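Local coordinates for intracellular protein transport protein USO1 (Saccharomyces cerevisiae S288c, PDB 6LSU) that is required for protein transport from the endoplasmic reticulum to the Golgi complex, as a dimeric tether whose two globular heads are carried on a long coiled-coil tail, at residues V545-D550 with I560-E565; F500-N505 with P514-F519; Q143-I148 with L185-T190; H149-F154 with L164-L169. All coordinates share one frame; numbering follows the deposited sequence.

Contact 1 (V545-D550 with I560-E565)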
loop_
_atom_site.group_PDB
_atom_site.type_symbol
_atom_site.label_atom_id
_atom_site.label_comp_id
_atom_site.label_asym_id
_atom_site.label_seq_id
_atom_site.Cartn_x
_atom_site.Cartn_y
_atom_site.Cartn_z
ATOM N N VAL A 545 13.122 -31.414 -17.128
ATOM C CA VAL A 545 14.200 -31.433 -16.105
ATOM C C VAL A 545 14.199 -32.806 -15.424
ATOM O O VAL A 545 13.110 -33.313 -15.036
ATOM C CB VAL A 545 14.047 -30.289 -15.081
ATOM C CG1 VAL A 545 14.778 -30.580 -13.798
ATOM C CG2 VAL A 545 14.527 -28.970 -15.646
ATOM N N THR A 546 15.398 -33.339 -15.211
ATOM C CA THR A 546 15.672 -34.653 -14.575
ATOM C C THR A 546 16.422 -34.402 -13.261
ATOM O O THR A 546 17.154 -33.396 -13.191
ATOM C CB THR A 546 16.503 -35.488 -15.547
ATOM O OG1 THR A 546 17.749 -34.781 -15.581
ATOM C CG2 THR A 546 15.878 -35.611 -16.925
ATOM N N THR A 547 16.244 -35.259 -12.252
ATOM C CA THR A 547 16.840 -35.042 -10.905
ATOM C C THR A 547 17.416 -36.343 -10.334
ATOM O O THR A 547 17.355 -37.392 -11.021
ATOM C CB THR A 547 15.808 -34.462 -9.933
ATOM O OG1 THR A 547 14.923 -35.519 -9.549
ATOM C CG2 THR A 547 14.998 -33.330 -10.526
ATOM N N GLY A 548 17.981 -36.233 -9.126
ATOM C CA GLY A 548 18.275 -37.342 -8.197
ATOM C C GLY A 548 17.835 -36.999 -6.776
ATOM O O GLY A 548 18.368 -36.016 -6.225
ATOM N N ASN A 549 16.890 -37.754 -6.197
ATOM C CA ASN A 549 16.344 -37.470 -4.839
ATOM C C ASN A 549 15.558 -38.666 -4.268
ATOM O O ASN A 549 15.311 -39.635 -5.016
ATOM C CB ASN A 549 15.483 -36.202 -4.850
ATOM C CG ASN A 549 15.850 -35.258 -3.727
ATOM O OD1 ASN A 549 16.921 -34.649 -3.741
ATOM N ND2 ASN A 549 14.972 -35.142 -2.746
ATOM N N ASP A 550 15.178 -38.568 -2.983
ATOM C CA ASP A 550 14.458 -39.603 -2.184
ATOM C C ASP A 550 15.235 -40.921 -2.319
ATOM O O ASP A 550 14.745 -41.938 -1.772
ATOM C CB ASP A 550 12.972 -39.706 -2.583
ATOM C CG ASP A 550 11.949 -39.185 -1.569
ATOM O OD1 ASP A 550 12.322 -38.944 -0.402
ATOM O OD2 ASP A 550 10.763 -39.035 -1.949
ATOM N N ILE A 560 7.801 -34.164 -13.273
ATOM C CA ILE A 560 6.421 -34.501 -12.856
ATOM C C ILE A 560 6.399 -35.780 -12.003
ATOM O O ILE A 560 5.501 -35.907 -11.165
ATOM C CB ILE A 560 5.510 -34.665 -14.072
ATOM C CG1 ILE A 560 5.246 -33.300 -14.714
ATOM C CG2 ILE A 560 4.216 -35.375 -13.651
ATOM C CD1 ILE A 560 4.118 -33.280 -15.731
ATOM N N GLN A 561 7.283 -36.735 -12.243
ATOM C CA GLN A 561 7.310 -37.996 -11.454
ATOM C C GLN A 561 8.008 -37.724 -10.111
ATOM O O GLN A 561 7.483 -38.109 -9.074
ATOM C CB GLN A 561 7.960 -39.131 -12.255
ATOM C CG GLN A 561 7.158 -40.429 -12.199
ATOM C CD GLN A 561 5.778 -40.267 -12.793
ATOM O OE1 GLN A 561 4.764 -40.309 -12.099
ATOM N NE2 GLN A 561 5.736 -40.063 -14.100
ATOM N N THR A 562 9.101 -36.987 -10.120
ATOM C CA THR A 562 9.770 -36.470 -8.884
ATOM C C THR A 562 8.795 -35.691 -7.971
ATOM O O THR A 562 8.838 -35.848 -6.737
ATOM C CB THR A 562 10.930 -35.537 -9.218
ATOM O OG1 THR A 562 11.817 -36.088 -10.192
ATOM C CG2 THR A 562 11.751 -35.239 -7.983
ATOM N N ILE A 563 7.968 -34.827 -8.522
ATOM C CA ILE A 563 6.968 -34.033 -7.735
ATOM C C ILE A 563 5.922 -35.022 -7.185
ATOM O O ILE A 563 5.467 -34.810 -6.017
ATOM C CB ILE A 563 6.332 -32.926 -8.620
ATOM C CG1 ILE A 563 7.345 -31.814 -8.910
ATOM C CG2 ILE A 563 5.063 -32.339 -8.016
ATOM C CD1 ILE A 563 7.009 -30.973 -10.119
ATOM N N SER A 564 5.540 -36.041 -7.986
ATOM C CA SER A 564 4.533 -37.080 -7.607
ATOM C C SER A 564 4.992 -37.823 -6.348
ATOM O O SER A 564 4.232 -37.867 -5.392
ATOM C CB SER A 564 4.256 -38.020 -8.730
ATOM O OG SER A 564 3.550 -37.369 -9.788
ATOM N N GLU A 565 6.224 -38.322 -6.350
ATOM C CA GLU A 565 6.890 -38.935 -5.176
ATOM C C GLU A 565 6.856 -37.943 -4.011
ATOM O O GLU A 565 6.388 -38.339 -2.921
ATOM C CB GLU A 565 8.330 -39.346 -5.510
ATOM C CG GLU A 565 8.605 -40.837 -5.343
ATOM C CD GLU A 565 9.322 -41.467 -6.528
ATOM O OE1 GLU A 565 8.723 -41.474 -7.638
ATOM O OE2 GLU A 565 10.488 -41.910 -6.352
#
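T547 and T562 are brought hydroxyl to hydroxyl by their first torsions. In T547 (chi1 75°) OG1 sits between the backbone N and the carbonyl carbon, while in T562 (chi1 -49°) OG1 lies beside the backbone N and the methyl CG2 takes the place anti to that N. This is where a short beta hairpin packs on the helix that follows it: T547 is on strand 546-547, which leads into ARM 9 and pairs antiparallel with strand 557-558 of that repeat, and T562 lies one turn into helix 559-568, also of ARM 9. The two side chains meet at a slant, with OG1 of T547 3.2 Å from OG1 of T562 and 3.5 Å from its CG2. Whether the hydroxyls bond to each other is not settled, because each has a carbonyl to turn to: T562 OG1 is hydrogen-bonded to K558 O, and T547 OG1 weakly to L557 O. Both threonines are buried; T547 CG2 packs on the L504 side chain and T562 CG2 on the L504 carbonyl oxygen.

Further along, the contact thins toward solvent. D550 OD2 comes only to 4.3 Å from E565 CB, and the carboxylates stay apart, D550 OD2 lying 5.3 Å from E565 OE2, where they would probably repel each other weakly. Within the helix, S564 folds its side chain back over the preceding turn. The carbonyl oxygen of I560 thereby takes two donors from one residue, S564 N at 3.2 Å and S564 OG at 2.8 Å.

Contact 2 (F500-N505 with P514-F519)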
loop_
_atom_site.group_PDB
_atom_site.type_symbol
_atom_site.label_atom_id
_atom_site.label_comp_id
_atom_site.label_asym_id
_atom_site.label_seq_id
_atom_site.Cartn_x
_atom_site.Cartn_y
_atom_site.Cartn_z
ATOM N N PHE A 500 14.094 -24.713 -8.474
ATOM C CA PHE A 500 14.109 -26.154 -8.825
ATOM C C PHE A 500 14.639 -26.952 -7.635
ATOM O O PHE A 500 14.099 -28.015 -7.302
ATOM C CB PHE A 500 14.918 -26.368 -10.084
ATOM C CG PHE A 500 14.175 -25.968 -11.325
ATOM C CD1 PHE A 500 13.058 -26.673 -11.730
ATOM C CD2 PHE A 500 14.602 -24.908 -12.097
ATOM C CE1 PHE A 500 12.390 -26.318 -12.893
ATOM C CE2 PHE A 500 13.897 -24.531 -13.223
ATOM C CZ PHE A 500 12.811 -25.248 -13.638
ATOM N N GLU A 501 15.642 -26.398 -6.965
ATOM C CA GLU A 501 16.141 -26.968 -5.711
ATOM C C GLU A 501 14.942 -27.215 -4.793
ATOM O O GLU A 501 14.858 -28.304 -4.275
ATOM C CB GLU A 501 17.178 -26.044 -5.083
ATOM C CG GLU A 501 18.323 -26.796 -4.434
ATOM C CD GLU A 501 19.564 -25.953 -4.176
ATOM O OE1 GLU A 501 20.676 -26.536 -4.149
ATOM O OE2 GLU A 501 19.422 -24.717 -4.009
ATOM N N VAL A 502 14.039 -26.246 -4.609
ATOM C CA VAL A 502 12.902 -26.405 -3.664
ATOM C C VAL A 502 11.875 -27.360 -4.288
ATOM O O VAL A 502 11.462 -28.356 -3.669
ATOM C CB VAL A 502 12.276 -25.051 -3.312
ATOM C CG1 VAL A 502 10.940 -25.215 -2.597
ATOM C CG2 VAL A 502 13.240 -24.213 -2.488
ATOM N N LEU A 503 11.496 -27.094 -5.514
ATOM C CA LEU A 503 10.366 -27.827 -6.148
ATOM C C LEU A 503 10.664 -29.340 -6.292
ATOM O O LEU A 503 9.681 -30.123 -6.295
ATOM C CB LEU A 503 10.112 -27.231 -7.520
ATOM C CG LEU A 503 8.950 -27.859 -8.259
ATOM C CD1 LEU A 503 7.673 -27.395 -7.643
ATOM C CD2 LEU A 503 8.944 -27.538 -9.739
ATOM N N LEU A 504 11.923 -29.759 -6.458
ATOM C CA LEU A 504 12.263 -31.134 -6.916
ATOM C C LEU A 504 13.139 -31.860 -5.882
ATOM O O LEU A 504 13.638 -32.946 -6.181
ATOM C CB LEU A 504 12.969 -31.079 -8.293
ATOM C CG LEU A 504 12.165 -30.482 -9.457
ATOM C CD1 LEU A 504 13.044 -30.207 -10.668
ATOM C CD2 LEU A 504 11.024 -31.403 -9.877
ATOM N N ASN A 505 13.381 -31.264 -4.734
ATOM C CA ASN A 505 14.172 -31.887 -3.645
ATOM C C ASN A 505 13.272 -32.027 -2.436
ATOM O O ASN A 505 12.196 -31.382 -2.399
ATOM C CB ASN A 505 15.449 -31.157 -3.249
ATOM C CG ASN A 505 16.524 -31.265 -4.311
ATOM O OD1 ASN A 505 16.243 -31.708 -5.428
ATOM N ND2 ASN A 505 17.741 -30.821 -3.992
ATOM N N PRO A 514 6.890 -23.740 5.526
ATOM C CA PRO A 514 6.008 -24.266 4.486
ATOM C C PRO A 514 5.964 -23.326 3.265
ATOM O O PRO A 514 6.016 -23.824 2.130
ATOM C CB PRO A 514 4.634 -24.408 5.178
ATOM C CG PRO A 514 4.776 -23.486 6.414
ATOM C CD PRO A 514 6.227 -23.597 6.815
ATOM N N PHE A 515 5.933 -22.013 3.525
ATOM C CA PHE A 515 5.686 -20.949 2.518
ATOM C C PHE A 515 6.780 -20.977 1.433
ATOM O O PHE A 515 6.483 -20.714 0.230
ATOM C CB PHE A 515 5.496 -19.610 3.240
ATOM C CG PHE A 515 4.066 -19.474 3.679
ATOM C CD1 PHE A 515 3.084 -19.391 2.726
ATOM C CD2 PHE A 515 3.713 -19.478 5.002
ATOM C CE1 PHE A 515 1.765 -19.312 3.085
ATOM C CE2 PHE A 515 2.380 -19.394 5.362
ATOM C CZ PHE A 515 1.410 -19.332 4.402
ATOM N N LYS A 516 7.997 -21.376 1.789
ATOM C CA LYS A 516 9.033 -21.664 0.766
ATOM C C LYS A 516 8.442 -22.471 -0.408
ATOM O O LYS A 516 8.758 -22.181 -1.593
ATOM C CB LYS A 516 10.132 -22.520 1.360
ATOM C CG LYS A 516 11.108 -23.059 0.353
ATOM C CD LYS A 516 12.409 -23.453 0.982
ATOM C CE LYS A 516 12.320 -24.788 1.694
ATOM N NZ LYS A 516 13.627 -25.087 2.332
ATOM N N LEU A 517 7.641 -23.495 -0.115
ATOM C CA LEU A 517 7.079 -24.327 -1.199
ATOM C C LEU A 517 5.937 -23.554 -1.866
ATOM O O LEU A 517 5.805 -23.562 -3.067
ATOM C CB LEU A 517 6.618 -25.645 -0.590
ATOM C CG LEU A 517 6.477 -26.840 -1.517
ATOM C CD1 LEU A 517 5.178 -27.530 -1.188
ATOM C CD2 LEU A 517 6.557 -26.482 -2.979
ATOM N N PHE A 518 5.158 -22.839 -1.077
ATOM C CA PHE A 518 3.950 -22.099 -1.541
ATOM C C PHE A 518 4.339 -21.037 -2.584
ATOM O O PHE A 518 3.774 -20.976 -3.670
ATOM C CB PHE A 518 3.222 -21.492 -0.357
ATOM C CG PHE A 518 2.124 -20.563 -0.821
ATOM C CD1 PHE A 518 0.934 -21.065 -1.311
ATOM C CD2 PHE A 518 2.370 -19.201 -0.948
ATOM C CE1 PHE A 518 -0.030 -20.195 -1.830
ATOM C CE2 PHE A 518 1.418 -18.350 -1.472
ATOM C CZ PHE A 518 0.211 -18.840 -1.905
ATOM N N PHE A 519 5.356 -20.240 -2.272
ATOM C CA PHE A 519 5.977 -19.257 -3.191
ATOM C C PHE A 519 6.473 -19.951 -4.449
ATOM O O PHE A 519 6.007 -19.528 -5.563
ATOM C CB PHE A 519 6.994 -18.412 -2.431
ATOM C CG PHE A 519 6.345 -17.423 -1.498
ATOM C CD1 PHE A 519 5.251 -16.675 -1.909
ATOM C CD2 PHE A 519 6.853 -17.207 -0.211
ATOM C CE1 PHE A 519 4.633 -15.786 -1.030
ATOM C CE2 PHE A 519 6.263 -16.293 0.662
ATOM C CZ PHE A 519 5.139 -15.612 0.260
#
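V502 turns its forked end onto the stem of K516, and the two side chains cross obliquely. The near-extended first two torsions of the lysine lay CG and CD across the valine, and a bend at chi3 (78°) turns CE and NZ off to a salt bridge with D507, in the loop between the two helices. Both branches of V502 are used: CG1 and CG2 each stand 3.7 Å from K516 CG, and CG2 comes to 3.6 Å from K516 CD. With V502 CG1 anti to its own backbone nitrogen (chi1 168°), this methyl is also turned onto the main chain of the other helix, 4.2 Å from L517 CA. It lies 3.9 Å from K516 O too, a carbonyl that accepts a hydrogen bond from T520 OG1 one turn on. The L517 side chain adds coverage from further off.

No hydrogen bond joins the two segments; the contact is apolar and buried, with the lysine serving through its hydrocarbon part. Cutting V502 back to an alanine takes away both methyls, and would probably leave K516 CG and CD uncovered on this side and open a gap between the helices.

Helix 499-504 and the first turn of helix 514-528 lie in ARM 8. Helix 404-414 closes one border of the contact, Y414 touching both V502 and K516 and L413 touching V502. Helix 577-590 takes another, with S581 and Y582 against L517 and F585 against L503.

Contact 3 (Q143-I148 with L185-T190)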
loop_
_atom_site.group_PDB
_atom_site.type_symbol
_atom_site.label_atom_id
_atom_site.label_comp_id
_atom_site.label_asym_id
_atom_site.label_seq_id
_atom_site.Cartn_x
_atom_site.Cartn_y
_atom_site.Cartn_z
ATOM N N GLN A 143 -22.224 31.220 3.485
ATOM C CA GLN A 143 -23.289 31.921 2.694
ATOM C C GLN A 143 -22.706 33.207 2.098
ATOM O O GLN A 143 -22.896 33.455 0.894
ATOM C CB GLN A 143 -24.494 32.391 3.524
ATOM C CG GLN A 143 -25.089 31.378 4.499
ATOM C CD GLN A 143 -25.571 30.081 3.897
ATOM O OE1 GLN A 143 -24.891 29.437 3.098
ATOM N NE2 GLN A 143 -26.743 29.658 4.341
ATOM N N SER A 144 -22.028 33.982 2.949
ATOM C CA SER A 144 -21.305 35.235 2.624
ATOM C C SER A 144 -20.039 34.912 1.813
ATOM O O SER A 144 -18.971 34.647 2.432
ATOM C CB SER A 144 -20.997 35.968 3.912
ATOM O OG SER A 144 -20.426 37.234 3.661
ATOM N N GLU A 145 -20.142 34.916 0.477
ATOM C CA GLU A 145 -18.956 34.743 -0.400
ATOM C C GLU A 145 -17.966 35.874 -0.094
ATOM O O GLU A 145 -16.774 35.653 -0.231
ATOM C CB GLU A 145 -19.356 34.711 -1.875
ATOM C CG GLU A 145 -18.170 34.764 -2.813
ATOM C CD GLU A 145 -18.488 34.452 -4.266
ATOM O OE1 GLU A 145 -18.256 33.294 -4.683
ATOM O OE2 GLU A 145 -18.941 35.376 -4.989
ATOM N N ASP A 146 -18.454 37.036 0.348
ATOM C CA ASP A 146 -17.654 38.280 0.529
ATOM C C ASP A 146 -16.806 38.182 1.803
ATOM O O ASP A 146 -15.684 38.723 1.825
ATOM C CB ASP A 146 -18.560 39.515 0.615
ATOM C CG ASP A 146 -19.506 39.695 -0.562
ATOM O OD1 ASP A 146 -19.227 39.121 -1.646
ATOM O OD2 ASP A 146 -20.520 40.412 -0.378
ATOM N N LEU A 147 -17.353 37.572 2.856
ATOM C CA LEU A 147 -16.621 37.339 4.124
ATOM C C LEU A 147 -15.379 36.473 3.852
ATOM O O LEU A 147 -14.288 36.874 4.304
ATOM C CB LEU A 147 -17.568 36.678 5.126
ATOM C CG LEU A 147 -18.279 37.646 6.052
ATOM C CD1 LEU A 147 -19.164 36.893 7.038
ATOM C CD2 LEU A 147 -17.266 38.501 6.784
ATOM N N ILE A 148 -15.538 35.348 3.141
ATOM C CA ILE A 148 -14.396 34.526 2.664
ATOM C C ILE A 148 -13.408 35.458 1.962
ATOM O O ILE A 148 -12.198 35.415 2.321
ATOM C CB ILE A 148 -14.834 33.365 1.744
ATOM C CG1 ILE A 148 -15.741 32.350 2.434
ATOM C CG2 ILE A 148 -13.612 32.671 1.169
ATOM C CD1 ILE A 148 -15.096 31.647 3.607
ATOM N N LEU A 185 -13.603 30.234 -2.275
ATOM C CA LEU A 185 -12.157 30.582 -2.391
ATOM C C LEU A 185 -11.755 30.635 -3.867
ATOM O O LEU A 185 -11.003 31.553 -4.212
ATOM C CB LEU A 185 -11.288 29.592 -1.605
ATOM C CG LEU A 185 -11.134 29.914 -0.120
ATOM C CD1 LEU A 185 -10.704 28.683 0.644
ATOM C CD2 LEU A 185 -10.146 31.050 0.078
ATOM N N ILE A 186 -12.217 29.667 -4.667
ATOM C CA ILE A 186 -12.013 29.563 -6.148
ATOM C C ILE A 186 -12.576 30.821 -6.834
ATOM O O ILE A 186 -11.922 31.322 -7.769
ATOM C CB ILE A 186 -12.693 28.293 -6.707
ATOM C CG1 ILE A 186 -12.065 26.996 -6.195
ATOM C CG2 ILE A 186 -12.716 28.320 -8.228
ATOM C CD1 ILE A 186 -12.891 25.765 -6.502
ATOM N N SER A 187 -13.780 31.260 -6.439
ATOM C CA SER A 187 -14.477 32.461 -6.976
ATOM C C SER A 187 -13.509 33.639 -6.962
ATOM O O SER A 187 -13.305 34.236 -8.028
ATOM C CB SER A 187 -15.722 32.812 -6.212
ATOM O OG SER A 187 -16.508 31.663 -5.954
ATOM N N LEU A 188 -12.927 33.972 -5.812
ATOM C CA LEU A 188 -11.801 34.934 -5.834
ATOM C C LEU A 188 -10.721 34.303 -6.702
ATOM O O LEU A 188 -10.242 33.225 -6.379
ATOM C CB LEU A 188 -11.307 35.254 -4.415
ATOM C CG LEU A 188 -10.174 36.281 -4.315
ATOM C CD1 LEU A 188 -10.434 37.527 -5.154
ATOM C CD2 LEU A 188 -9.944 36.676 -2.861
ATOM N N PRO A 189 -10.364 34.889 -7.870
ATOM C CA PRO A 189 -9.099 34.560 -8.539
ATOM C C PRO A 189 -7.995 35.120 -7.634
ATOM O O PRO A 189 -8.369 35.798 -6.700
ATOM C CB PRO A 189 -9.182 35.298 -9.880
ATOM C CG PRO A 189 -10.103 36.470 -9.574
ATOM C CD PRO A 189 -11.125 35.918 -8.598
ATOM N N THR A 190 -6.714 34.835 -7.883
ATOM C CA THR A 190 -5.580 35.325 -7.045
ATOM C C THR A 190 -5.559 34.629 -5.660
ATOM O O THR A 190 -4.516 34.690 -4.993
ATOM C CB THR A 190 -5.629 36.861 -6.920
ATOM O OG1 THR A 190 -4.677 37.264 -5.936
ATOM C CG2 THR A 190 -6.961 37.440 -6.489
#
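I148 and L185 make the packed part of this contact, two buried side chains crossing at about a right angle. In I148 a chi1 of -63° puts CG1 beside the backbone N and leaves CG2 anti to it, and CG2 meets the fork of the leucine, 3.9 Å from L185 CG and 4.0 Å from L185 CD2. L185 presses on V152 as well, one turn beyond I148 in helix 145-154.

The other side is polar and open to solvent. E145 is exposed and reaches over with an extended chain to put OE1 2.7 Å from S187 OG. That bond remains unsettled, since the serine proton can also go to S183 O in the preceding turn of its own helix. At the start of helix 145-154, S144 is the N-cap: its OG accepts from L147 N at 3.2 Å with an N-H...O angle of 148°.

Helix 145-154 is part of ARM 2 and helix 178-187 part of ARM 3, so the contact joins successive repeats. Such stacking of helices from successive ARM repeats is characteristic of an armadillo-type alpha-solenoid.

Contact 4 (H149-F154 with L164-L169)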
loop_
_atom_site.group_PDB
_atom_site.type_symbol
_atom_site.label_atom_id
_atom_site.label_comp_id
_atom_site.label_asym_id
_atom_site.label_seq_id
_atom_site.Cartn_x
_atom_site.Cartn_y
_atom_site.Cartn_z
ATOM N N HIS A 149 -13.876 36.268 1.003
ATOM C CA HIS A 149 -12.990 37.164 0.213
ATOM C C HIS A 149 -12.353 38.180 1.178
ATOM O O HIS A 149 -11.161 38.529 0.998
ATOM C CB HIS A 149 -13.737 37.743 -1.000
ATOM C CG HIS A 149 -14.124 36.720 -2.026
ATOM N ND1 HIS A 149 -13.837 36.869 -3.372
ATOM C CD2 HIS A 149 -14.781 35.542 -1.924
ATOM C CE1 HIS A 149 -14.305 35.831 -4.041
ATOM N NE2 HIS A 149 -14.886 35.005 -3.178
ATOM N N LEU A 150 -13.049 38.589 2.240
ATOM C CA LEU A 150 -12.487 39.554 3.233
ATOM C C LEU A 150 -11.329 38.867 3.968
ATOM O O LEU A 150 -10.183 39.417 3.966
ATOM C CB LEU A 150 -13.562 39.995 4.235
ATOM C CG LEU A 150 -13.068 40.879 5.380
ATOM C CD1 LEU A 150 -12.606 42.215 4.858
ATOM C CD2 LEU A 150 -14.135 41.082 6.428
ATOM N N LEU A 151 -11.604 37.681 4.538
ATOM C CA LEU A 151 -10.593 36.838 5.234
ATOM C C LEU A 151 -9.369 36.686 4.328
ATOM O O LEU A 151 -8.189 36.889 4.780
ATOM C CB LEU A 151 -11.187 35.466 5.557
ATOM C CG LEU A 151 -12.232 35.457 6.658
ATOM C CD1 LEU A 151 -12.789 34.066 6.829
ATOM C CD2 LEU A 151 -11.682 35.990 7.962
ATOM N N VAL A 152 -9.615 36.371 3.067
ATOM C CA VAL A 152 -8.456 36.216 2.148
ATOM C C VAL A 152 -7.676 37.538 2.097
ATOM O O VAL A 152 -6.448 37.509 2.185
ATOM C CB VAL A 152 -8.917 35.749 0.778
ATOM C CG1 VAL A 152 -7.761 35.817 -0.208
ATOM C CG2 VAL A 152 -9.510 34.354 0.886
ATOM N N GLU A 153 -8.376 38.677 2.072
ATOM C CA GLU A 153 -7.733 40.014 1.929
ATOM C C GLU A 153 -6.936 40.324 3.196
ATOM O O GLU A 153 -5.901 40.976 3.038
ATOM C CB GLU A 153 -8.756 41.093 1.563
ATOM C CG GLU A 153 -8.298 41.978 0.407
ATOM C CD GLU A 153 -8.168 41.270 -0.942
ATOM O OE1 GLU A 153 -7.061 41.342 -1.558
ATOM O OE2 GLU A 153 -9.170 40.652 -1.381
ATOM N N PHE A 154 -7.337 39.792 4.366
ATOM C CA PHE A 154 -6.591 39.892 5.654
ATOM C C PHE A 154 -5.141 39.360 5.574
ATOM O O PHE A 154 -4.307 39.739 6.431
ATOM C CB PHE A 154 -7.316 39.141 6.778
ATOM C CG PHE A 154 -8.534 39.834 7.336
ATOM C CD1 PHE A 154 -8.749 41.195 7.132
ATOM C CD2 PHE A 154 -9.428 39.144 8.139
ATOM C CE1 PHE A 154 -9.870 41.818 7.656
ATOM C CE2 PHE A 154 -10.531 39.784 8.689
ATOM C CZ PHE A 154 -10.759 41.120 8.434
ATOM N N LEU A 164 -2.340 34.371 10.944
ATOM C CA LEU A 164 -2.469 33.003 11.493
ATOM C C LEU A 164 -3.921 32.692 11.852
ATOM O O LEU A 164 -4.407 31.549 11.584
ATOM C CB LEU A 164 -1.607 32.868 12.750
ATOM C CG LEU A 164 -1.511 31.462 13.296
ATOM C CD1 LEU A 164 -1.216 30.506 12.160
ATOM C CD2 LEU A 164 -0.462 31.358 14.333
ATOM N N TYR A 165 -4.612 33.635 12.485
ATOM C CA TYR A 165 -6.014 33.417 12.905
ATOM C C TYR A 165 -6.897 33.207 11.664
ATOM O O TYR A 165 -7.836 32.379 11.677
ATOM C CB TYR A 165 -6.534 34.602 13.689
ATOM C CG TYR A 165 -6.113 34.689 15.128
ATOM C CD1 TYR A 165 -6.022 33.576 15.931
ATOM C CD2 TYR A 165 -5.918 35.926 15.713
ATOM C CE1 TYR A 165 -5.663 33.678 17.277
ATOM C CE2 TYR A 165 -5.602 36.057 17.052
ATOM C CZ TYR A 165 -5.447 34.925 17.838
ATOM O OH TYR A 165 -5.137 35.056 19.163
ATOM N N THR A 166 -6.555 33.863 10.573
ATOM C CA THR A 166 -7.335 33.773 9.304
ATOM C C THR A 166 -7.198 32.367 8.698
ATOM O O THR A 166 -8.221 31.757 8.343
ATOM C CB THR A 166 -6.903 34.913 8.391
ATOM O OG1 THR A 166 -7.181 36.113 9.106
ATOM C CG2 THR A 166 -7.613 34.902 7.066
ATOM N N ILE A 167 -5.965 31.882 8.587
ATOM C CA ILE A 167 -5.621 30.506 8.129
ATOM C C ILE A 167 -6.413 29.518 8.982
ATOM O O ILE A 167 -7.106 28.669 8.441
ATOM C CB ILE A 167 -4.110 30.222 8.245
ATOM C CG1 ILE A 167 -3.301 31.082 7.279
ATOM C CG2 ILE A 167 -3.851 28.756 7.981
ATOM C CD1 ILE A 167 -1.802 30.899 7.394
ATOM N N GLN A 168 -6.311 29.652 10.304
ATOM C CA GLN A 168 -6.959 28.725 11.258
ATOM C C GLN A 168 -8.471 28.754 11.050
ATOM O O GLN A 168 -9.064 27.630 11.036
ATOM C CB GLN A 168 -6.563 29.070 12.690
ATOM C CG GLN A 168 -5.113 28.742 12.951
ATOM C CD GLN A 168 -4.600 29.198 14.305
ATOM O OE1 GLN A 168 -4.902 30.276 14.802
ATOM N NE2 GLN A 168 -3.758 28.366 14.892
ATOM N N LEU A 169 -9.073 29.942 10.864
ATOM C CA LEU A 169 -10.550 30.069 10.741
ATOM C C LEU A 169 -10.996 29.357 9.464
ATOM O O LEU A 169 -11.955 28.575 9.523
ATOM C CB LEU A 169 -10.985 31.539 10.761
ATOM C CG LEU A 169 -12.498 31.769 10.801
ATOM C CD1 LEU A 169 -13.142 31.041 11.973
ATOM C CD2 LEU A 169 -12.799 33.258 10.858
#
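T166 faces L151 and F154 across the pair of helices 145-154 and 160-174, which run roughly antiparallel: the short segments make an angle of 144° and their axes approach to 9.3 Å. Their nearest backbones are at L151 and T166, 6.0 Å between CA atoms.

The apolar contacts come from two places. T166 CG2 points at the L151 backbone and its CB, 3.9 Å from the latter. One turn further on, L169 meets L151 at about a right angle, one of its methyls, CD2, set against both ends of the leucine fork, 4.1 Å from CD1 and likewise from CD2 of L151.

The polar part belongs to the T166 hydroxyl. With OG1 beside its own backbone N (chi1 -60°), it is hydrogen-bonded to I162 O in the previous turn, so this buried oxygen is satisfied within its helix. Toward the other helix it has only packing, lying near the plane of the F154 ring at its edge, 3.8 Å from F154 CB and 3.9 Å from CD2. With T166 reduced to an alanine, a gap is likely to open beside L151 and the F154 edge, and I162 O is likely to lose its hydroxyl partner.

The two helices form a helical hairpin of ARM 2. Helix 78-91 lies over one border, with L85 on L151 and T166 and V81 on F154; helix 204-218 meets I167 through I206 and E209.

In the fold
The contacts fall into two pairs at far ends of the elongated head, on opposite sides of its centre. Contacts 3 and 4, with centres about 11 Å apart, share helix 145-154, and contact 4 is nested inside the loop that contact 3 closes. Together they bind ARM 2 internally and to ARM 3. Contacts 2 and 1 follow later in the chain, one after the other, their centres about 13 Å apart; they touch where L504 meets V545 and T547, linking ARM 8 to strand 546-547 and to helix 559-568 of ARM 9. Centres of the two pairs lie some 64 to 76 Å apart, so each end is held by its own local helix packing, as a solenoid of repeats allows.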